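Local coordinates for protein HepC.19480.a.B1 (Helicobacter pylori, PDB 6MTZ) that is of unknown function but probably acts as a phosphoesterase of the DHH/DHHA1 family, at residues L283-Y292 with L303-L314. Numbering follows the deposited sequence.
Sequences LTQNPDFDFY and LRANGNCDVCEL
A single water joins Asp290 to the turn after strand 300-305: it donates to Asp290 O (2.7 Å) and accepts from the backbone N of both Asn306 and Asn308. The water thus spans the gap between Asp290 O and the N-H groups of the turn, where the two strands part. Cys309 CB and Ala305 CB also pack against this carbonyl oxygen. The Asp290 carboxylate lies obliquely across Asn308, OD1 being 3.7 Å from Asn308 CB, while OD2 accepts from Lys265 N. Two residues on, Tyr292 N bonds to Arg304 O (2.9 Å, 166° at the hydrogen) and Arg304 N returns to Tyr292 O (3.0 Å), an antiparallel hydrogen-bonded pair. These bonds belong to the hairpin 291-295/300-305, two central strands of the mixed sheet in what is probably the DHHA1-type C-terminal domain. Tyr292 and Arg304 project to the sheet face covered by helix 276-285; Phe291 projects to the other, toward helix 311-318. A chi1 of 64° sets Phe291 CG between the backbone N and the carbonyl carbon, and Leu314 CD1 sits over the centre of the ring, 3.9 Å from the centroid and 8° off the normal, a CH-pi contact. Leu303 runs alongside, CD2 being 3.8 Å from Phe291 CD2, and Cys309 SG approaches obliquely, 4.0 Å from Phe291 CD1. Val311 CG1 packs against Phe291 CB. Asp310 is the N-cap of helix 311-318, its OD1 accepting from Glu313 N above the carboxylate plane. In the last turn of helix 276-285, Leu283 CD1 rests 3.8 Å from Ala305 CA.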
ATOM      1  N   LEU A 283      -6.180  23.170   1.440  1.00 39.21           N
ATOM      2  CA  LEU A 283      -7.129  24.269   1.353  1.00 48.45           C
ATOM      3  C   LEU A 283      -6.473  25.528   0.811  1.00 46.59           C
ATOM      4  O   LEU A 283      -7.112  26.286   0.074  1.00 45.18           O
ATOM      5  CB  LEU A 283      -7.755  24.512   2.724  1.00 54.18           C
ATOM      6  CG  LEU A 283      -8.624  23.339   3.186  1.00 42.15           C
ATOM      7  CD1 LEU A 283      -9.059  23.468   4.647  1.00 42.29           C
ATOM      8  CD2 LEU A 283      -9.842  23.187   2.276  1.00 43.87           C
ATOM      9  N   THR A 284      -5.195  25.755   1.120  1.00 45.20           N
ATOM     10  CA  THR A 284      -4.510  26.910   0.547  1.00 51.45           C
ATOM     11  C   THR A 284      -4.334  26.747  -0.961  1.00 54.85           C
ATOM     12  O   THR A 284      -4.655  27.657  -1.737  1.00 51.98           O
ATOM     13  CB  THR A 284      -3.158  27.123   1.229  1.00 53.17           C
ATOM     14  OG1 THR A 284      -3.353  27.328   2.634  1.00 57.10           O
ATOM     15  CG2 THR A 284      -2.465  28.332   0.648  1.00 54.62           C
ATOM     16  N   GLN A 285      -3.828  25.590  -1.394  1.00 48.18           N
ATOM     17  CA  GLN A 285      -3.612  25.340  -2.816  1.00 58.98           C
ATOM     18  C   GLN A 285      -4.919  25.229  -3.597  1.00 57.46           C
ATOM     19  O   GLN A 285      -4.914  25.399  -4.822  1.00 52.25           O
ATOM     20  CB  GLN A 285      -2.794  24.054  -3.009  1.00 69.69           C
ATOM     21  CG  GLN A 285      -1.352  24.082  -2.498  1.00 69.78           C
ATOM     22  CD  GLN A 285      -0.667  22.722  -2.643  1.00 77.68           C
ATOM     23  OE1 GLN A 285      -1.315  21.716  -2.930  1.00 83.35           O
ATOM     24  NE2 GLN A 285       0.645  22.693  -2.447  1.00 80.48           N
ATOM     25  N   ASN A 286      -6.031  24.930  -2.930  1.00 46.10           N
ATOM     26  CA  ASN A 286      -7.308  24.697  -3.598  1.00 45.45           C
ATOM     27  C   ASN A 286      -8.372  25.535  -2.915  1.00 57.61           C
ATOM     28  O   ASN A 286      -9.247  25.008  -2.216  1.00 46.72           O
ATOM     29  CB  ASN A 286      -7.666  23.212  -3.584  1.00 43.30           C
ATOM     30  CG  ASN A 286      -6.632  22.371  -4.291  1.00 44.98           C
ATOM     31  OD1 ASN A 286      -6.671  22.214  -5.513  1.00 51.15           O
ATOM     32  ND2 ASN A 286      -5.680  21.847  -3.530  1.00 41.58           N
ATOM     33  N   PRO A 287      -8.333  26.856  -3.114  1.00 48.52           N
ATOM     34  CA  PRO A 287      -9.215  27.741  -2.339  1.00 50.66           C
ATOM     35  C   PRO A 287     -10.688  27.510  -2.600  1.00 48.67           C
ATOM     36  O   PRO A 287     -11.506  28.001  -1.820  1.00 48.27           O
ATOM     37  CB  PRO A 287      -8.783  29.148  -2.785  1.00 52.92           C
ATOM     38  CG  PRO A 287      -8.217  28.951  -4.156  1.00 56.19           C
ATOM     39  CD  PRO A 287      -7.574  27.586  -4.147  1.00 52.98           C
ATOM     40  N   ASP A 288     -11.049  26.780  -3.662  1.00 64.34           N
ATOM     41  CA  ASP A 288     -12.451  26.515  -3.970  1.00 54.77           C
ATOM     42  C   ASP A 288     -13.096  25.562  -2.974  1.00 44.90           C
ATOM     43  O   ASP A 288     -14.324  25.453  -2.952  1.00 50.24           O
ATOM     44  CB  ASP A 288     -12.591  25.981  -5.407  1.00 56.99           C
ATOM     45  CG  ASP A 288     -11.639  24.826  -5.723  1.00 62.37           C
ATOM     46  OD1 ASP A 288     -12.105  23.671  -5.693  1.00 66.55           O
ATOM     47  OD2 ASP A 288     -10.443  25.065  -6.028  1.00 58.68           O
ATOM     48  N   PHE A 289     -12.311  24.889  -2.145  1.00 49.79           N
ATOM     49  CA  PHE A 289     -12.846  24.030  -1.099  1.00 48.88           C
ATOM     50  C   PHE A 289     -12.973  24.807   0.205  1.00 46.30           C
ATOM     51  O   PHE A 289     -12.123  25.642   0.533  1.00 45.23           O
ATOM     52  CB  PHE A 289     -11.959  22.799  -0.908  1.00 40.30           C
ATOM     53  CG  PHE A 289     -12.128  21.764  -1.988  1.00 47.42           C
ATOM     54  CD1 PHE A 289     -11.425  21.865  -3.178  1.00 49.75           C
ATOM     55  CD2 PHE A 289     -13.010  20.701  -1.820  1.00 39.62           C
ATOM     56  CE1 PHE A 289     -11.585  20.919  -4.175  1.00 46.38           C
ATOM     57  CE2 PHE A 289     -13.172  19.754  -2.806  1.00 35.73           C
ATOM     58  CZ  PHE A 289     -12.458  19.859  -3.984  1.00 44.96           C
ATOM     59  N   ASP A 290     -14.053  24.537   0.931  1.00 39.36           N
ATOM     60  CA  ASP A 290     -14.335  25.176   2.210  1.00 39.80           C
ATOM     61  C   ASP A 290     -13.886  24.369   3.413  1.00 44.72           C
ATOM     62  O   ASP A 290     -13.587  24.959   4.456  1.00 40.32           O
ATOM     63  CB  ASP A 290     -15.829  25.436   2.339  1.00 40.69           C
ATOM     64  CG  ASP A 290     -16.346  26.241   1.195  1.00 53.13           C
ATOM     65  OD1 ASP A 290     -15.861  27.381   1.037  1.00 51.88           O
ATOM     66  OD2 ASP A 290     -17.181  25.719   0.430  1.00 43.10           O
ATOM     67  N   PHE A 291     -13.857  23.040   3.318  1.00 37.10           N
ATOM     68  CA  PHE A 291     -13.392  22.256   4.447  1.00 34.20           C
ATOM     69  C   PHE A 291     -12.749  20.981   3.947  1.00 32.42           C
ATOM     70  O   PHE A 291     -12.863  20.601   2.780  1.00 39.66           O
ATOM     71  CB  PHE A 291     -14.521  21.951   5.438  1.00 33.93           C
ATOM     72  CG  PHE A 291     -15.614  21.096   4.878  1.00 38.58           C
ATOM     73  CD1 PHE A 291     -16.613  21.653   4.085  1.00 36.02           C
ATOM     74  CD2 PHE A 291     -15.659  19.734   5.161  1.00 33.90           C
ATOM     75  CE1 PHE A 291     -17.644  20.867   3.573  1.00 37.61           C
ATOM     76  CE2 PHE A 291     -16.676  18.928   4.652  1.00 38.36           C
ATOM     77  CZ  PHE A 291     -17.674  19.492   3.855  1.00 40.64           C
ATOM     78  N   TYR A 292     -12.053  20.333   4.864  1.00 39.94           N
ATOM     79  CA  TYR A 292     -11.404  19.065   4.624  1.00 34.42           C
ATOM     80  C   TYR A 292     -11.933  18.101   5.670  1.00 38.37           C
ATOM     81  O   TYR A 292     -12.122  18.483   6.829  1.00 33.74           O
ATOM     82  CB  TYR A 292      -9.871  19.213   4.706  1.00 32.81           C
ATOM     83  CG  TYR A 292      -9.110  17.998   4.241  1.00 31.44           C
ATOM     84  CD1 TYR A 292      -8.981  16.888   5.059  1.00 38.36           C
ATOM     85  CD2 TYR A 292      -8.525  17.957   2.981  1.00 33.35           C
ATOM     86  CE1 TYR A 292      -8.299  15.766   4.639  1.00 36.94           C
ATOM     87  CE2 TYR A 292      -7.843  16.838   2.550  1.00 34.08           C
ATOM     88  CZ  TYR A 292      -7.733  15.745   3.390  1.00 35.79           C
ATOM     89  OH  TYR A 292      -7.062  14.620   2.987  1.00 28.88           O
ATOM     90  N   LEU A 303     -12.039  17.182  11.045  1.00 30.17           N
ATOM     91  CA  LEU A 303     -12.419  18.251  10.135  1.00 39.89           C
ATOM     92  C   LEU A 303     -11.489  19.438  10.323  1.00 42.40           C
ATOM     93  O   LEU A 303     -11.067  19.742  11.440  1.00 44.80           O
ATOM     94  CB  LEU A 303     -13.881  18.683  10.342  1.00 52.18           C
ATOM     95  CG  LEU A 303     -14.962  17.718   9.831  1.00 57.00           C
ATOM     96  CD1 LEU A 303     -15.902  17.361  10.956  1.00 63.84           C
ATOM     97  CD2 LEU A 303     -15.747  18.304   8.650  1.00 58.55           C
ATOM     98  N   ARG A 304     -11.143  20.080   9.213  1.00 32.23           N
ATOM     99  CA  ARG A 304     -10.342  21.292   9.228  1.00 34.19           C
ATOM    100  C   ARG A 304     -10.969  22.267   8.250  1.00 39.24           C
ATOM    101  O   ARG A 304     -11.615  21.858   7.276  1.00 34.59           O
ATOM    102  CB  ARG A 304      -8.877  21.039   8.831  1.00 34.10           C
ATOM    103  CG  ARG A 304      -8.112  20.113   9.757  1.00 33.79           C
ATOM    104  CD  ARG A 304      -7.799  20.771  11.100  1.00 35.94           C
ATOM    105  NE  ARG A 304      -7.000  19.874  11.927  1.00 48.63           N
ATOM    106  CZ  ARG A 304      -7.482  18.792  12.538  1.00 48.95           C
ATOM    107  NH1 ARG A 304      -8.768  18.469  12.438  1.00 41.82           N
ATOM    108  NH2 ARG A 304      -6.674  18.025  13.255  1.00 49.98           N
ATOM    109  N   ALA A 305     -10.775  23.556   8.520  1.00 41.95           N
ATOM    110  CA  ALA A 305     -11.195  24.614   7.614  1.00 41.83           C
ATOM    111  C   ALA A 305     -10.157  25.732   7.613  1.00 43.03           C
ATOM    112  O   ALA A 305      -9.187  25.722   8.377  1.00 43.40           O
ATOM    113  CB  ALA A 305     -12.576  25.156   7.992  1.00 44.50           C
ATOM    114  N   ASN A 306     -10.366  26.703   6.729  1.00 52.96           N
ATOM    115  CA  ASN A 306      -9.467  27.843   6.594  1.00 54.74           C
ATOM    116  C   ASN A 306     -10.250  29.146   6.705  1.00 64.73           C
ATOM    117  O   ASN A 306      -9.925  30.136   6.046  1.00 69.56           O
ATOM    118  CB  ASN A 306      -8.692  27.771   5.276  1.00 49.21           C
ATOM    119  CG  ASN A 306      -7.475  28.685   5.253  1.00 67.21           C
ATOM    120  OD1 ASN A 306      -7.048  29.201   6.286  1.00 74.68           O
ATOM    121  ND2 ASN A 306      -6.916  28.892   4.065  1.00 65.30           N
ATOM    122  N   GLY A 307     -11.298  29.150   7.528  1.00 64.76           N
ATOM    123  CA  GLY A 307     -12.097  30.327   7.770  1.00 65.17           C
ATOM    124  C   GLY A 307     -13.402  30.385   7.007  1.00 63.67           C
ATOM    125  O   GLY A 307     -14.246  31.228   7.329  1.00 68.09           O
ATOM    126  N   ASN A 308     -13.602  29.509   6.021  1.00 54.11           N
ATOM    127  CA  ASN A 308     -14.776  29.570   5.161  1.00 54.12           C
ATOM    128  C   ASN A 308     -15.812  28.499   5.482  1.00 54.80           C
ATOM    129  O   ASN A 308     -16.747  28.302   4.696  1.00 49.74           O
ATOM    130  CB  ASN A 308     -14.362  29.466   3.693  1.00 57.23           C
ATOM    131  CG  ASN A 308     -13.988  30.811   3.102  1.00 75.93           C
ATOM    132  OD1 ASN A 308     -13.726  31.769   3.830  1.00 66.97           O
ATOM    133  ND2 ASN A 308     -13.968  30.890   1.775  1.00 89.07           N
ATOM    134  N   CYS A 309     -15.670  27.803   6.607  1.00 50.22           N
ATOM    135  CA  CYS A 309     -16.673  26.830   7.026  1.00 52.81           C
ATOM    136  C   CYS A 309     -16.480  26.533   8.502  1.00 53.35           C
ATOM    137  O   CYS A 309     -15.412  26.062   8.901  1.00 45.71           O
ATOM    138  CB  CYS A 309     -16.575  25.547   6.224  1.00 53.91           C
ATOM    139  SG  CYS A 309     -17.628  24.243   6.913  1.00 50.19           S
ATOM    140  N   ASP A 310     -17.509  26.790   9.302  1.00 55.11           N
ATOM    141  CA  ASP A 310     -17.442  26.467  10.717  1.00 44.16           C
ATOM    142  C   ASP A 310     -17.552  24.960  10.900  1.00 41.77           C
ATOM    143  O   ASP A 310     -18.665  24.427  10.988  1.00 48.15           O
ATOM    144  CB  ASP A 310     -18.559  27.177  11.479  1.00 46.69           C
ATOM    145  CG  ASP A 310     -18.391  27.077  12.981  1.00 53.87           C
ATOM    146  OD1 ASP A 310     -17.650  26.183  13.444  1.00 57.82           O
ATOM    147  OD2 ASP A 310     -19.002  27.896  13.700  1.00 56.71           O
ATOM    148  N   VAL A 311     -16.416  24.264  10.969  1.00 49.05           N
ATOM    149  CA  VAL A 311     -16.465  22.807  11.074  1.00 49.46           C
ATOM    150  C   VAL A 311     -16.886  22.345  12.460  1.00 43.06           C
ATOM    151  O   VAL A 311     -17.276  21.183  12.621  1.00 44.49           O
ATOM    152  CB  VAL A 311     -15.128  22.151  10.682  1.00 42.33           C
ATOM    153  CG1 VAL A 311     -14.889  22.328   9.191  1.00 49.26           C
ATOM    154  CG2 VAL A 311     -13.957  22.722  11.501  1.00 37.45           C
ATOM    155  N   CYS A 312     -16.811  23.214  13.469  1.00 53.24           N
ATOM    156  CA  CYS A 312     -17.397  22.873  14.760  1.00 57.11           C
ATOM    157  C   CYS A 312     -18.904  22.690  14.631  1.00 54.53           C
ATOM    158  O   CYS A 312     -19.463  21.688  15.091  1.00 53.16           O
ATOM    159  CB  CYS A 312     -17.065  23.945  15.794  1.00 59.97           C
ATOM    160  SG  CYS A 312     -17.716  23.597  17.450  1.00 60.04           S
ATOM    161  N   GLU A 313     -19.578  23.652  13.993  1.00 49.80           N
ATOM    162  CA  GLU A 313     -21.012  23.516  13.756  1.00 60.86           C
ATOM    163  C   GLU A 313     -21.315  22.295  12.889  1.00 61.74           C
ATOM    164  O   GLU A 313     -22.257  21.539  13.170  1.00 45.46           O
ATOM    165  CB  GLU A 313     -21.560  24.793  13.111  1.00 54.59           C
ATOM    166  N   LEU A 314     -20.505  22.073  11.848  1.00 55.23           N
ATOM    167  CA  LEU A 314     -20.707  20.924  10.968  1.00 52.39           C
ATOM    168  C   LEU A 314     -20.672  19.615  11.747  1.00 51.79           C
ATOM    169  O   LEU A 314     -21.569  18.773  11.608  1.00 45.57           O
ATOM    170  CB  LEU A 314     -19.648  20.916   9.862  1.00 47.96           C
ATOM    171  CG  LEU A 314     -19.870  20.039   8.625  1.00 48.45           C
ATOM    172  CD1 LEU A 314     -18.950  20.510   7.495  1.00 49.13           C
ATOM    173  CD2 LEU A 314     -19.633  18.571   8.914  1.00 34.16           C
TER
HETATM  174  O   HOH W   1     -12.094  27.160   4.843  1.00 38.33           O